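PDB 1ZCE: hypothetical protein Atu2648 from Agrobacterium tumefaciens str. C58, which is of unknown function but adopts the EVE fold, related to ASCH and PUA domains, and so may bind RNA or another nucleic acid. Local coordinates for residues W5-E10 with E27-V32; F52-S55 with V61-I64; E128-V133 with A140-S145. All blocks are in the same frame, centred on the assembly; numbering follows the deposited sequence.

Followed from the N terminus, the three contacts come in series, none enclosing or crossing another. Contact 1 closes first: the chain leaves strand 4-9, passes through helix 16-22 and returns at strand 27-28 and the turn beyond it. Contact 2 closes the hairpin of strands 49-54 and 60-73 across its short loop, and it touches contact 1 directly, since strands 4-9 and 49-54 are neighbours in one sheet. Contact 3 comes last, where the chain after helix 127-136 turns back across that helix. Ile64 of contact 2 packs on Tyr130 and Pro143 of contact 3, whereas contacts 1 and 3 do not touch, their centres lying about 20 Å apart.

Contact 1: W5-E10 with E27-V32; sequences WLYKSE and EEWTGV
Tyr7 and Trp29 form a T-shaped pair in which the tyrosine presents its edge and the indole its face. The Tyr7 ring and the five-membered ring of Trp29 have centroids 5.5 Å apart, and their planes stand at 79°. The atom doing the touching is Tyr7 CD2, which lies over the rim of the indole, 4.1 Å from Trp29 NE1. Closer to the backbone, Tyr7 CB rests 3.9 Å from Trp29 CZ2. Because Tyr7 CG is set opposite the carbonyl carbon (chi1 -47°), the phenol slants back toward the start of its strand and turns this one edge to the tryptophan. Strand 4-9 and strand 27-28 are not partners in the mixed sheet of the EVE domain: strands 49-54, 60-73 and 84-99 come between them. The indole bridges across one face of the sheet, an arrangement consistent with the barrel-like architecture of PUA relatives, and Phe52 and Ile88 from the intervening strands pack on it too. At the far end of the indole, Trp29 CH2 meets Ser9 OG at 3.8 Å, a plain van der Waals contact, since the serine hydroxyl is hydrogen-bonded to Trp14 O. The benzo edge also faces backbone: Lys8 O lies near the ring plane, 3.7 Å from Trp29 CZ2. Polar linkage is left to a water in the plane of the indole, which accepts from Trp29 NE1 at 2.9 Å and donates to Lys8 O at 2.7 Å. Trp29 itself occupies the centre of an inverse gamma turn, where the chain leaves its short strand.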
ATOM      1  N   TRP A   5       5.995  -0.493   1.200  1.00  4.15           N
ATOM      2  CA  TRP A   5       5.192  -0.347  -0.003  1.00  4.16           C
ATOM      3  C   TRP A   5       3.999   0.587   0.145  1.00  3.57           C
ATOM      4  O   TRP A   5       3.720   1.095   1.231  1.00  3.05           O
ATOM      5  CB  TRP A   5       4.682  -1.734  -0.407  1.00  4.20           C
ATOM      6  CG  TRP A   5       5.744  -2.791  -0.356  1.00  3.84           C
ATOM      7  CD1 TRP A   5       6.055  -3.613   0.697  1.00  4.47           C
ATOM      8  CD2 TRP A   5       6.659  -3.113  -1.397  1.00  3.43           C
ATOM      9  NE1 TRP A   5       7.114  -4.428   0.365  1.00  4.86           N
ATOM     10  CE2 TRP A   5       7.506  -4.139  -0.920  1.00  4.80           C
ATOM     11  CE3 TRP A   5       6.852  -2.630  -2.698  1.00  4.63           C
ATOM     12  CZ2 TRP A   5       8.531  -4.695  -1.701  1.00  4.46           C
ATOM     13  CZ3 TRP A   5       7.863  -3.175  -3.474  1.00  4.42           C
ATOM     14  CH2 TRP A   5       8.692  -4.198  -2.973  1.00  4.69           C
ATOM     15  N   LEU A   6       3.305   0.813  -0.966  1.00  2.98           N
ATOM     16  CA  LEU A   6       2.094   1.630  -0.974  1.00  3.11           C
ATOM     17  C   LEU A   6       1.097   0.992  -1.937  1.00  3.38           C
ATOM     18  O   LEU A   6       1.460   0.578  -3.038  1.00  3.52           O
ATOM     19  CB  LEU A   6       2.381   3.085  -1.379  1.00  4.19           C
ATOM     20  CG  LEU A   6       1.160   4.023  -1.416  1.00  3.63           C
ATOM     21  CD1 LEU A   6       1.558   5.440  -1.003  1.00  4.59           C
ATOM     22  CD2 LEU A   6       0.537   4.016  -2.804  1.00  4.81           C
ATOM     23  N   TYR A   7      -0.154   0.903  -1.494  1.00  3.24           N
ATOM     24  CA  TYR A   7      -1.230   0.312  -2.280  1.00  4.06           C
ATOM     25  C   TYR A   7      -2.316   1.351  -2.503  1.00  4.66           C
ATOM     26  O   TYR A   7      -2.848   1.915  -1.543  1.00  5.56           O
ATOM     27  CB  TYR A   7      -1.855  -0.885  -1.547  1.00  5.01           C
ATOM     28  CG  TYR A   7      -0.862  -1.866  -0.976  1.00  5.27           C
ATOM     29  CD1 TYR A   7      -0.155  -1.569   0.186  1.00  5.43           C
ATOM     30  CD2 TYR A   7      -0.605  -3.079  -1.611  1.00  6.08           C
ATOM     31  CE1 TYR A   7       0.792  -2.447   0.701  1.00  7.31           C
ATOM     32  CE2 TYR A   7       0.345  -3.966  -1.101  1.00  7.18           C
ATOM     33  CZ  TYR A   7       1.039  -3.641   0.052  1.00  7.60           C
ATOM     34  OH  TYR A   7       2.009  -4.484   0.549  1.00  8.70           O
ATOM     35  N   LYS A   8      -2.633   1.619  -3.763  1.00  4.82           N
ATOM     36  CA  LYS A   8      -3.692   2.566  -4.079  1.00  5.72           C
ATOM     37  C   LYS A   8      -5.020   1.812  -4.107  1.00  6.09           C
ATOM     38  O   LYS A   8      -5.111   0.710  -4.656  1.00  7.28           O
ATOM     39  CB  LYS A   8      -3.456   3.212  -5.445  1.00  6.25           C
ATOM     40  CG  LYS A   8      -2.234   4.105  -5.530  1.00  7.89           C
ATOM     41  CD  LYS A   8      -2.240   4.884  -6.839  1.00 11.05           C
ATOM     42  CE  LYS A   8      -1.120   5.907  -6.894  1.00 11.88           C
ATOM     43  NZ  LYS A   8      -1.181   6.723  -8.144  1.00 14.42           N
ATOM     44  N   SER A   9      -6.050   2.402  -3.514  1.00  5.36           N
ATOM     45  CA  SER A   9      -7.369   1.783  -3.494  1.00  7.04           C
ATOM     46  C   SER A   9      -8.410   2.896  -3.584  1.00  6.69           C
ATOM     47  O   SER A   9      -8.346   3.870  -2.836  1.00  6.37           O
ATOM     48  CB  SER A   9      -7.555   0.987  -2.200  1.00  7.19           C
ATOM     49  OG  SER A   9      -8.718   0.173  -2.245  1.00  8.51           O
ATOM     50  N   GLU A  10      -9.352   2.767  -4.512  1.00  6.64           N
ATOM     51  CA  GLU A  10     -10.400   3.773  -4.664  1.00  6.82           C
ATOM     52  C   GLU A  10     -11.451   3.475  -3.609  1.00  7.06           C
ATOM     53  O   GLU A  10     -12.063   2.412  -3.627  1.00  7.68           O
ATOM     54  CB  GLU A  10     -11.003   3.697  -6.063  1.00  9.65           C
ATOM     55  CG  GLU A  10      -9.987   3.943  -7.156  1.00 12.36           C
ATOM     56  CD  GLU A  10     -10.595   3.927  -8.540  1.00 15.11           C
ATOM     57  OE1 GLU A  10      -9.836   4.120  -9.513  1.00 17.85           O
ATOM     58  OE2 GLU A  10     -11.822   3.722  -8.657  1.00 17.07           O
ATOM     59  N   GLU A  27      -7.317  -9.317   2.804  1.00  6.63           N
ATOM     60  CA  GLU A  27      -7.999  -9.163   1.530  1.00  6.56           C
ATOM     61  C   GLU A  27      -7.051  -9.472   0.378  1.00  5.26           C
ATOM     62  O   GLU A  27      -5.934  -8.959   0.330  1.00  5.09           O
ATOM     63  CB  GLU A  27      -8.509  -7.727   1.395  1.00  6.96           C
ATOM     64  CG  GLU A  27      -9.193  -7.416   0.075  1.00  8.72           C
ATOM     65  CD  GLU A  27     -10.570  -8.037  -0.034  1.00 10.49           C
ATOM     66  OE1 GLU A  27     -11.201  -7.900  -1.105  1.00 13.53           O
ATOM     67  OE2 GLU A  27     -11.027  -8.655   0.948  1.00 11.68           O
ATOM     68  N   GLU A  28      -7.499 -10.315  -0.546  1.00  5.52           N
ATOM     69  CA  GLU A  28      -6.701 -10.660  -1.715  1.00  5.07           C
ATOM     70  C   GLU A  28      -6.639  -9.393  -2.561  1.00  4.73           C
ATOM     71  O   GLU A  28      -7.672  -8.786  -2.854  1.00  5.43           O
ATOM     72  CB  GLU A  28      -7.377 -11.783  -2.505  1.00  6.03           C
ATOM     73  CG  GLU A  28      -6.541 -12.288  -3.668  1.00  6.68           C
ATOM     74  CD  GLU A  28      -7.279 -13.273  -4.558  1.00  8.13           C
ATOM     75  OE1 GLU A  28      -6.651 -13.792  -5.502  1.00  8.57           O
ATOM     76  OE2 GLU A  28      -8.480 -13.521  -4.322  1.00  9.98           O
ATOM     77  N   TRP A  29      -5.435  -8.987  -2.958  1.00  4.29           N
ATOM     78  CA  TRP A  29      -5.294  -7.763  -3.740  1.00  4.13           C
ATOM     79  C   TRP A  29      -5.466  -8.010  -5.237  1.00  4.48           C
ATOM     80  O   TRP A  29      -4.529  -7.885  -6.026  1.00  5.31           O
ATOM     81  CB  TRP A  29      -3.942  -7.105  -3.456  1.00  5.24           C
ATOM     82  CG  TRP A  29      -4.021  -5.620  -3.534  1.00  4.70           C
ATOM     83  CD1 TRP A  29      -3.345  -4.804  -4.392  1.00  5.40           C
ATOM     84  CD2 TRP A  29      -4.872  -4.772  -2.757  1.00  4.64           C
ATOM     85  NE1 TRP A  29      -3.724  -3.497  -4.200  1.00  5.09           N
ATOM     86  CE2 TRP A  29      -4.662  -3.449  -3.202  1.00  5.31           C
ATOM     87  CE3 TRP A  29      -5.796  -5.002  -1.729  1.00  6.44           C
ATOM     88  CZ2 TRP A  29      -5.343  -2.355  -2.655  1.00  4.86           C
ATOM     89  CZ3 TRP A  29      -6.477  -3.916  -1.183  1.00  5.94           C
ATOM     90  CH2 TRP A  29      -6.244  -2.609  -1.648  1.00  7.09           C
ATOM     91  N   THR A  30      -6.699  -8.334  -5.610  1.00  6.21           N
ATOM     92  CA  THR A  30      -7.062  -8.651  -6.987  1.00  6.23           C
ATOM     93  C   THR A  30      -7.210  -7.446  -7.905  1.00  6.63           C
ATOM     94  O   THR A  30      -7.251  -6.304  -7.455  1.00  7.98           O
ATOM     95  CB  THR A  30      -8.397  -9.405  -7.024  1.00  7.78           C
ATOM     96  OG1 THR A  30      -9.422  -8.567  -6.476  1.00 10.03           O
ATOM     97  CG2 THR A  30      -8.313 -10.675  -6.202  1.00  8.72           C
ATOM     98  N   GLY A  31      -7.282  -7.720  -9.204  1.00  7.18           N
ATOM     99  CA  GLY A  31      -7.481  -6.662 -10.179  1.00  7.43           C
ATOM    100  C   GLY A  31      -6.270  -5.934 -10.722  1.00  7.79           C
ATOM    101  O   GLY A  31      -6.419  -5.083 -11.597  1.00  8.58           O
ATOM    102  N   VAL A  32      -5.080  -6.237 -10.219  1.00  6.67           N
ATOM    103  CA  VAL A  32      -3.886  -5.572 -10.722  1.00  6.73           C
ATOM    104  C   VAL A  32      -3.544  -6.152 -12.089  1.00  5.86           C
ATOM    105  O   VAL A  32      -3.345  -7.357 -12.229  1.00  6.06           O
ATOM    106  CB  VAL A  32      -2.698  -5.752  -9.756  1.00  6.70           C
ATOM    107  CG1 VAL A  32      -1.422  -5.196 -10.380  1.00  7.90           C
ATOM    108  CG2 VAL A  32      -2.995  -5.044  -8.443  1.00  7.23           C
TER
HETATM  109  O   HOH W   1      -3.453  -1.130  -5.765  1.00  9.10           O

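Contact 2: F52-S55 with V61-I64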
ATOM      1  N   PHE A  52      -1.905   2.358   2.897  1.00  4.37           N
ATOM      2  CA  PHE A  52      -3.175   2.147   2.220  1.00  4.36           C
ATOM      3  C   PHE A  52      -3.529   3.590   1.842  1.00  3.99           C
ATOM      4  O   PHE A  52      -3.747   4.440   2.711  1.00  4.95           O
ATOM      5  CB  PHE A  52      -4.205   1.540   3.175  1.00  4.54           C
ATOM      6  CG  PHE A  52      -5.476   1.076   2.504  1.00  3.85           C
ATOM      7  CD1 PHE A  52      -6.493   1.979   2.196  1.00  5.47           C
ATOM      8  CD2 PHE A  52      -5.666  -0.271   2.198  1.00  4.15           C
ATOM      9  CE1 PHE A  52      -7.685   1.543   1.603  1.00  5.71           C
ATOM     10  CE2 PHE A  52      -6.856  -0.717   1.603  1.00  6.20           C
ATOM     11  CZ  PHE A  52      -7.863   0.189   1.305  1.00  5.22           C
ATOM     12  N   TYR A  53      -3.551   3.854   0.540  1.00  3.76           N
ATOM     13  CA  TYR A  53      -3.803   5.183   0.004  1.00  4.44           C
ATOM     14  C   TYR A  53      -5.083   5.240  -0.797  1.00  4.49           C
ATOM     15  O   TYR A  53      -5.282   4.438  -1.711  1.00  4.66           O
ATOM     16  CB  TYR A  53      -2.618   5.593  -0.879  1.00  4.56           C
ATOM     17  CG  TYR A  53      -2.784   6.897  -1.624  1.00  5.39           C
ATOM     18  CD1 TYR A  53      -3.281   6.924  -2.929  1.00  5.93           C
ATOM     19  CD2 TYR A  53      -2.429   8.105  -1.032  1.00  5.24           C
ATOM     20  CE1 TYR A  53      -3.418   8.128  -3.625  1.00  5.96           C
ATOM     21  CE2 TYR A  53      -2.562   9.308  -1.718  1.00  6.94           C
ATOM     22  CZ  TYR A  53      -3.055   9.312  -3.011  1.00  5.52           C
ATOM     23  OH  TYR A  53      -3.185  10.510  -3.671  1.00  7.59           O
ATOM     24  N   HIS A  54      -5.959   6.176  -0.445  1.00  4.41           N
ATOM     25  CA  HIS A  54      -7.210   6.335  -1.173  1.00  4.97           C
ATOM     26  C   HIS A  54      -6.941   7.125  -2.448  1.00  5.28           C
ATOM     27  O   HIS A  54      -6.538   8.289  -2.404  1.00  5.38           O
ATOM     28  CB  HIS A  54      -8.249   7.054  -0.311  1.00  5.72           C
ATOM     29  CG  HIS A  54      -8.974   6.153   0.639  1.00  5.71           C
ATOM     30  ND1 HIS A  54      -9.748   6.632   1.675  1.00  7.77           N
ATOM     31  CD2 HIS A  54      -9.065   4.802   0.698  1.00  6.68           C
ATOM     32  CE1 HIS A  54     -10.284   5.617   2.328  1.00  8.15           C
ATOM     33  NE2 HIS A  54      -9.886   4.496   1.755  1.00  8.04           N
ATOM     34  N   SER A  55      -7.157   6.474  -3.585  1.00  6.26           N
ATOM     35  CA  SER A  55      -6.928   7.086  -4.885  1.00  5.72           C
ATOM     36  C   SER A  55      -8.248   7.451  -5.554  1.00  5.59           C
ATOM     37  O   SER A  55      -9.303   6.915  -5.206  1.00  5.80           O
ATOM     38  CB  SER A  55      -6.126   6.136  -5.774  1.00  6.84           C
ATOM     39  OG  SER A  55      -6.794   4.898  -5.897  1.00  8.64           O
ATOM     40  N   VAL A  61      -3.128   9.111   2.557  1.00  5.98           N
ATOM     41  CA  VAL A  61      -2.669   7.885   3.196  1.00  5.05           C
ATOM     42  C   VAL A  61      -3.495   7.786   4.472  1.00  5.12           C
ATOM     43  O   VAL A  61      -3.352   8.612   5.377  1.00  5.27           O
ATOM     44  CB  VAL A  61      -1.168   7.962   3.547  1.00  5.87           C
ATOM     45  CG1 VAL A  61      -0.747   6.716   4.319  1.00  5.78           C
ATOM     46  CG2 VAL A  61      -0.346   8.092   2.270  1.00  7.58           C
ATOM     47  N   VAL A  62      -4.346   6.767   4.547  1.00  5.07           N
ATOM     48  CA  VAL A  62      -5.240   6.607   5.682  1.00  5.42           C
ATOM     49  C   VAL A  62      -4.923   5.480   6.646  1.00  5.97           C
ATOM     50  O   VAL A  62      -5.495   5.421   7.731  1.00  6.15           O
ATOM     51  CB  VAL A  62      -6.687   6.428   5.191  1.00  5.71           C
ATOM     52  CG1 VAL A  62      -7.142   7.688   4.489  1.00  6.75           C
ATOM     53  CG2 VAL A  62      -6.773   5.239   4.237  1.00  7.39           C
ATOM     54  N   GLY A  63      -4.020   4.586   6.269  1.00  5.32           N
ATOM     55  CA  GLY A  63      -3.695   3.494   7.163  1.00  6.72           C
ATOM     56  C   GLY A  63      -2.464   2.721   6.761  1.00  4.67           C
ATOM     57  O   GLY A  63      -1.876   2.957   5.703  1.00  4.83           O
ATOM     58  N   ILE A  64      -2.064   1.808   7.635  1.00  5.05           N
ATOM     59  CA  ILE A  64      -0.918   0.952   7.390  1.00  5.81           C
ATOM     60  C   ILE A  64      -1.411  -0.489   7.328  1.00  4.02           C
ATOM     61  O   ILE A  64      -2.259  -0.908   8.126  1.00  5.15           O
ATOM     62  CB  ILE A  64       0.128   1.090   8.511  1.00  8.07           C
ATOM     63  CG1 ILE A  64       0.712   2.507   8.483  1.00 11.55           C
ATOM     64  CG2 ILE A  64       1.226   0.043   8.341  1.00  7.95           C
ATOM     65  CD1 ILE A  64       1.777   2.773   9.540  1.00 11.91           C
TER
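Phe52 faces both Val62 and Gly63 across the hairpin of strands 49-54 and 60-73, the signature of a classic beta bulge. One residue on the first strand is thus matched by two on the second, and the pairing shifts by one place before Tyr53 meets Val61. Two backbone bonds grip Phe52: its N donates to Gly63 O at 2.9 Å, and its O receives Val62 N at 3.0 Å. The second bond is nearly linear at the acceptor, with a C=O...N angle of 173°, whereas in the first the donor lies above the carbonyl plane of Gly63.

The phenylalanine side chain can be traced outward from this pinned backbone. Phe52 CB starts 3.7 Å from Gly63 O, on the face of the sheet where glycine contributes no side chain. With CG opposite the backbone N (chi1 -170°), the ring then leans away from Gly63 and out toward the end of the neighbouring strand 4-9. On the way, Phe52 CD1 reaches Val62 CG2 at 3.9 Å. One atom farther, Phe52 CE1 has the nitrogen His54 NE2 3.7 Å away in the plane of the ring, a nitrogen already hydrogen-bonded to Trp16 N. At the tip, Phe52 CZ packs 3.6 Å from Ser9 CB of strand 4-9. Trp29 and the ring of Trp16 add further neighbours.

On the other face, Tyr53 CD2 meets Val61 CG2 at 3.9 Å, the two side chains crossing at about a right angle. Val62, at the bulge, makes a CH-pi contact: its CG2 stands 4.0 Å from the centroid of the His54 ring, only 8° off the ring normal.

Contact 3: E128-V133 with A140-S145; sequences EEYLEV and ANPPKS
The chain that follows helix 127-136 turns back and passes across the helix as an extended tail, and the contact between the two is carried by Tyr130 and Leu131 on the helix and by Pro142 and Pro143 on the tail. Tyr130 OH donates to Pro143 O at 2.7 Å. The bond meets the acceptor at a C=O...O angle of 136°, with the donor tilted 21° from the carbonyl plane. Pro143 O sits at the edge of the tyrosine ring, 3.3 Å from Tyr130 CE1. The ring owes this direction to its first torsion, which places CG opposite the backbone N (chi1 176°) and sends the hydroxyl out to the tail.

Pro142 fills the angle between the two helix side chains. Pro142 CG is 3.7 Å from Tyr130 CE1, and the two side chains slide past each other in opposite directions. The same Pro142 CG lies 3.8 Å from Leu131 CD2, the two side chains crossing at about a right angle. Pro143 contributes CD, 3.8 Å from Tyr130 OH, so the hydroxyl is bordered by carbon as well as by its acceptor. Toward the outer side, Lys144 CE makes a looser contact with Leu131 CD2. A water lies within hydrogen-bonding distance of both Leu131 O and Ala140 O, though it cannot be taken as donating to both.

Tyr4, from strand 4-9, stacks on the Tyr130 ring, and Phe51 and Ile64 of strands 49-54 and 60-73 pack on it as well. Pro143 reaches Lys49 on strand 49-54 and Val91 and Cys92 on strand 84-99, so the tail lies beside the helix, with both against the sheet.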
ATOM      1  N   GLU A 128      13.080   5.805   4.464  1.00  6.28           N
ATOM      2  CA  GLU A 128      13.011   7.203   4.870  1.00  6.30           C
ATOM      3  C   GLU A 128      11.676   7.832   4.490  1.00  5.79           C
ATOM      4  O   GLU A 128      11.125   8.630   5.248  1.00  5.66           O
ATOM      5  CB  GLU A 128      14.173   7.994   4.259  1.00  7.33           C
ATOM      6  CG  GLU A 128      15.460   7.872   5.064  1.00  9.36           C
ATOM      7  CD  GLU A 128      15.388   8.663   6.362  1.00 11.34           C
ATOM      8  OE1 GLU A 128      15.723   9.868   6.355  1.00 13.36           O
ATOM      9  OE2 GLU A 128      14.971   8.089   7.387  1.00 11.47           O
ATOM     10  N   GLU A 129      11.155   7.478   3.320  1.00  5.29           N
ATOM     11  CA  GLU A 129       9.866   8.014   2.887  1.00  4.76           C
ATOM     12  C   GLU A 129       8.774   7.492   3.816  1.00  4.06           C
ATOM     13  O   GLU A 129       7.874   8.231   4.221  1.00  5.01           O
ATOM     14  CB  GLU A 129       9.570   7.602   1.440  1.00  5.11           C
ATOM     15  CG  GLU A 129      10.364   8.397   0.412  1.00  5.92           C
ATOM     16  CD  GLU A 129      10.413   7.736  -0.955  1.00  6.52           C
ATOM     17  OE1 GLU A 129      11.046   8.315  -1.864  1.00  8.36           O
ATOM     18  OE2 GLU A 129       9.835   6.640  -1.124  1.00  5.92           O
ATOM     19  N   TYR A 130       8.865   6.213   4.163  1.00  3.38           N
ATOM     20  CA  TYR A 130       7.889   5.598   5.049  1.00  3.79           C
ATOM     21  C   TYR A 130       7.898   6.268   6.422  1.00  3.79           C
ATOM     22  O   TYR A 130       6.849   6.624   6.958  1.00  4.59           O
ATOM     23  CB  TYR A 130       8.182   4.099   5.181  1.00  4.85           C
ATOM     24  CG  TYR A 130       7.295   3.364   6.164  1.00  5.28           C
ATOM     25  CD1 TYR A 130       7.746   3.064   7.454  1.00  5.38           C
ATOM     26  CD2 TYR A 130       6.015   2.940   5.800  1.00  4.48           C
ATOM     27  CE1 TYR A 130       6.956   2.350   8.347  1.00  5.21           C
ATOM     28  CE2 TYR A 130       5.212   2.228   6.692  1.00  5.81           C
ATOM     29  CZ  TYR A 130       5.692   1.938   7.959  1.00  5.79           C
ATOM     30  OH  TYR A 130       4.909   1.225   8.835  1.00  6.13           O
ATOM     31  N   LEU A 131       9.084   6.449   6.992  1.00  4.58           N
ATOM     32  CA  LEU A 131       9.184   7.075   8.302  1.00  4.69           C
ATOM     33  C   LEU A 131       8.700   8.523   8.294  1.00  5.07           C
ATOM     34  O   LEU A 131       8.074   8.975   9.252  1.00  5.86           O
ATOM     35  CB  LEU A 131      10.628   7.004   8.809  1.00  6.54           C
ATOM     36  CG  LEU A 131      11.132   5.587   9.115  1.00  6.93           C
ATOM     37  CD1 LEU A 131      12.619   5.614   9.402  1.00  7.99           C
ATOM     38  CD2 LEU A 131      10.370   5.007  10.296  1.00  9.10           C
ATOM     39  N   GLU A 132       8.984   9.248   7.217  1.00  5.15           N
ATOM     40  CA  GLU A 132       8.568  10.643   7.121  1.00  5.08           C
ATOM     41  C   GLU A 132       7.048  10.774   6.986  1.00  4.85           C
ATOM     42  O   GLU A 132       6.434  11.598   7.663  1.00  5.25           O
ATOM     43  CB  GLU A 132       9.275  11.315   5.941  1.00  6.22           C
ATOM     44  CG  GLU A 132       8.900  12.775   5.705  1.00  8.32           C
ATOM     45  CD  GLU A 132       9.342  13.718   6.817  1.00  9.82           C
ATOM     46  OE1 GLU A 132       9.047  14.927   6.708  1.00 11.05           O
ATOM     47  OE2 GLU A 132       9.980  13.269   7.793  1.00  9.58           O
ATOM     48  N   VAL A 133       6.437   9.974   6.115  1.00  4.60           N
ATOM     49  CA  VAL A 133       4.988  10.026   5.957  1.00  4.34           C
ATOM     50  C   VAL A 133       4.338   9.620   7.280  1.00  4.19           C
ATOM     51  O   VAL A 133       3.351  10.225   7.700  1.00  4.92           O
ATOM     52  CB  VAL A 133       4.512   9.100   4.803  1.00  3.98           C
ATOM     53  CG1 VAL A 133       2.992   8.973   4.803  1.00  5.64           C
ATOM     54  CG2 VAL A 133       4.970   9.680   3.466  1.00  6.29           C
ATOM     55  N   ALA A 140       5.234   8.125  15.383  1.00 10.47           N
ATOM     56  CA  ALA A 140       6.658   8.230  15.688  1.00 13.77           C
ATOM     57  C   ALA A 140       7.409   6.952  15.321  1.00 16.04           C
ATOM     58  O   ALA A 140       8.193   6.940  14.375  1.00 20.79           O
ATOM     59  CB  ALA A 140       6.844   8.540  17.166  1.00 14.89           C
ATOM     60  N   ASN A 141       7.168   5.884  16.076  1.00 14.92           N
ATOM     61  CA  ASN A 141       7.805   4.586  15.833  1.00 12.57           C
ATOM     62  C   ASN A 141       6.774   3.650  15.215  1.00 11.43           C
ATOM     63  O   ASN A 141       6.209   2.796  15.896  1.00 10.90           O
ATOM     64  CB  ASN A 141       8.319   3.979  17.144  1.00 14.23           C
ATOM     65  CG  ASN A 141       9.615   4.608  17.610  1.00 14.86           C
ATOM     66  OD1 ASN A 141      10.622   4.574  16.903  1.00 15.22           O
ATOM     67  ND2 ASN A 141       9.599   5.181  18.807  1.00 15.79           N
ATOM     68  N   PRO A 142       6.533   3.788  13.903  1.00  9.17           N
ATOM     69  CA  PRO A 142       5.564   2.970  13.171  1.00  8.28           C
ATOM     70  C   PRO A 142       5.933   1.500  13.013  1.00  7.97           C
ATOM     71  O   PRO A 142       7.062   1.091  13.283  1.00  8.19           O
ATOM     72  CB  PRO A 142       5.483   3.679  11.825  1.00  8.18           C
ATOM     73  CG  PRO A 142       6.894   4.112  11.617  1.00  7.77           C
ATOM     74  CD  PRO A 142       7.252   4.684  12.977  1.00  8.53           C
ATOM     75  N   PRO A 143       4.965   0.681  12.574  1.00  7.90           N
ATOM     76  CA  PRO A 143       5.186  -0.753  12.368  1.00  8.70           C
ATOM     77  C   PRO A 143       6.357  -0.946  11.404  1.00  8.44           C
ATOM     78  O   PRO A 143       6.504  -0.190  10.442  1.00  8.51           O
ATOM     79  CB  PRO A 143       3.863  -1.216  11.768  1.00  9.55           C
ATOM     80  CG  PRO A 143       2.869  -0.316  12.436  1.00  9.99           C
ATOM     81  CD  PRO A 143       3.551   1.031  12.351  1.00  8.75           C
ATOM     82  N   LYS A 144       7.180  -1.958  11.652  1.00  8.81           N
ATOM     83  CA  LYS A 144       8.341  -2.205  10.807  1.00  8.92           C
ATOM     84  C   LYS A 144       8.234  -3.482   9.973  1.00  8.25           C
ATOM     85  O   LYS A 144       7.568  -4.445  10.364  1.00  8.65           O
ATOM     86  CB  LYS A 144       9.607  -2.264  11.672  1.00 11.70           C
ATOM     87  CG  LYS A 144       9.808  -1.044  12.565  1.00 13.62           C
ATOM     88  CD  LYS A 144      10.065   0.220  11.754  1.00 17.50           C
ATOM     89  CE  LYS A 144      10.061   1.463  12.641  1.00 19.16           C
ATOM     90  NZ  LYS A 144      11.063   1.380  13.745  1.00 23.56           N
ATOM     91  N   SER A 145       8.884  -3.467   8.811  1.00  8.73           N
ATOM     92  CA  SER A 145       8.913  -4.626   7.922  1.00  8.51           C
ATOM     93  C   SER A 145      10.057  -5.526   8.381  1.00  9.59           C
ATOM     94  O   SER A 145      11.016  -5.054   8.997  1.00 10.32           O
ATOM     95  CB  SER A 145       9.173  -4.198   6.474  1.00  7.40           C
ATOM     96  OG  SER A 145       8.054  -3.537   5.916  1.00  6.74           O
TER
HETATM   97  O   HOH W   2       7.982   7.711  11.786  1.00  7.86           O